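PDB 1ZOI: esterase from Pseudomonas putida, which hydrolyses ester bonds stereoselectively, a reaction of use in making D-beta-acetylthioisobutyric acid. Local coordinates for residues L138-S141 with V142-F146. Numbering follows the deposited sequence.
Sequences LPKS and VFDGF
Lys140 and Asp144 join in a salt bridge across the first turn of helix 140-152, a local contact at the protein surface, while Leu138, in the loop leading into the helix, packs against Phe143 on another side. Lys140 NZ lies 2.9 Å from Asp144 OD1 and meets that oxygen on its syn lone pair, the side facing OD2. The lysine chain runs extended as far as CD, and chi4 of -68° then turns NZ toward the carboxylate. Between the same two residues, Asp144 N donates a hydrogen bond to Lys140 O at 2.9 Å, close to the carbonyl plane, so i to i+4 is tied by both backbone and side chains; Gly145 N donates one to Ser141 O at 3.0 Å. The helix is first in the excursion between strands 118-121 and 219-224, the place where alpha/beta hydrolases commonly insert their cap. At its entry, Val142 N donates a hydrogen bond to Pro139 O at 3.0 Å, coming from 44° out of the carbonyl plane, and Val142 CG2 lies 3.9 Å from Pro139 CG. The Phe143 ring turns back toward the incoming loop because CG stands anti to the carbonyl carbon (chi1 -55°). There CZ meets Leu138 CD1 at 4.0 Å, the two side chains crossing at nearly a right angle. Phe143 is buried, with Ile200 and Ser204 of helix 193-204 also packing on it, and Leu138 shares backbone hydrogen bonds with Met128 and Gln130.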
loop_
_atom_site.group_PDB
_atom_site.type_symbol
_atom_site.label_atom_id
_atom_site.label_comp_id
_atom_site.label_asym_id
_atom_site.label_seq_id
_atom_site.Cartn_x
_atom_site.Cartn_y
_atom_site.Cartn_z
ATOM N N LEU A 138 -30.762 0.116 14.725
ATOM C CA LEU A 138 -29.905 0.987 15.519
ATOM C C LEU A 138 -30.192 2.440 15.159
ATOM O O LEU A 138 -30.343 2.773 13.982
ATOM C CB LEU A 138 -28.431 0.688 15.222
ATOM C CG LEU A 138 -27.782 -0.536 15.862
ATOM C CD1 LEU A 138 -26.474 -0.854 15.145
ATOM C CD2 LEU A 138 -27.541 -0.265 17.341
ATOM N N PRO A 139 -30.272 3.328 16.162
ATOM C CA PRO A 139 -30.541 4.737 15.857
ATOM C C PRO A 139 -29.533 5.286 14.847
ATOM O O PRO A 139 -28.349 4.953 14.890
ATOM C CB PRO A 139 -30.453 5.416 17.228
ATOM C CG PRO A 139 -29.573 4.501 18.024
ATOM C CD PRO A 139 -30.048 3.136 17.604
ATOM N N LYS A 140 -30.016 6.119 13.932
ATOM C CA LYS A 140 -29.163 6.693 12.899
ATOM C C LYS A 140 -27.946 7.410 13.480
ATOM O O LYS A 140 -26.897 7.473 12.841
ATOM C CB LYS A 140 -29.978 7.652 12.027
ATOM C CG LYS A 140 -29.194 8.269 10.875
ATOM C CD LYS A 140 -30.121 8.989 9.902
ATOM C CE LYS A 140 -29.343 9.685 8.787
ATOM N NZ LYS A 140 -28.543 10.837 9.294
ATOM N N SER A 141 -28.085 7.935 14.695
ATOM C CA SER A 141 -26.994 8.644 15.354
ATOM C C SER A 141 -25.718 7.811 15.429
ATOM O O SER A 141 -24.613 8.353 15.406
ATOM C CB SER A 141 -27.413 9.060 16.769
ATOM O OG SER A 141 -27.706 7.926 17.566
ATOM N N VAL A 142 -25.876 6.495 15.537
ATOM C CA VAL A 142 -24.738 5.587 15.614
ATOM C C VAL A 142 -23.927 5.684 14.322
ATOM O O VAL A 142 -22.692 5.774 14.345
ATOM C CB VAL A 142 -25.219 4.135 15.811
ATOM C CG1 VAL A 142 -24.057 3.164 15.641
ATOM C CG2 VAL A 142 -25.833 3.982 17.203
ATOM N N PHE A 143 -24.632 5.683 13.199
ATOM C CA PHE A 143 -23.983 5.756 11.901
ATOM C C PHE A 143 -23.465 7.162 11.619
ATOM O O PHE A 143 -22.449 7.322 10.948
ATOM C CB PHE A 143 -24.954 5.259 10.825
ATOM C CG PHE A 143 -25.489 3.881 11.112
ATOM C CD1 PHE A 143 -24.631 2.782 11.148
ATOM C CD2 PHE A 143 -26.829 3.689 11.428
ATOM C CE1 PHE A 143 -25.101 1.516 11.502
ATOM C CE2 PHE A 143 -27.310 2.421 11.783
ATOM C CZ PHE A 143 -26.441 1.335 11.820
ATOM N N ASP A 144 -24.144 8.180 12.146
ATOM C CA ASP A 144 -23.674 9.553 11.959
ATOM C C ASP A 144 -22.324 9.666 12.674
ATOM O O ASP A 144 -21.410 10.357 12.209
ATOM C CB ASP A 144 -24.651 10.571 12.571
ATOM C CG ASP A 144 -26.016 10.563 11.908
ATOM O OD1 ASP A 144 -26.123 10.176 10.725
ATOM O OD2 ASP A 144 -26.995 10.970 12.575
ATOM N N GLY A 145 -22.210 8.982 13.809
ATOM C CA GLY A 145 -20.974 9.003 14.569
ATOM C C GLY A 145 -19.828 8.402 13.777
ATOM O O GLY A 145 -18.715 8.936 13.791
ATOM N N PHE A 146 -20.090 7.289 13.094
ATOM C CA PHE A 146 -19.051 6.647 12.293
ATOM C C PHE A 146 -18.634 7.597 11.173
ATOM O O PHE A 146 -17.451 7.731 10.872
ATOM C CB PHE A 146 -19.543 5.333 11.669
ATOM C CG PHE A 146 -19.980 4.295 12.665
ATOM C CD1 PHE A 146 -19.489 4.291 13.966
ATOM C CD2 PHE A 146 -20.872 3.301 12.285
ATOM C CE1 PHE A 146 -19.885 3.306 14.878
ATOM C CE2 PHE A 146 -21.273 2.312 13.184
ATOM C CZ PHE A 146 -20.777 2.318 14.483
#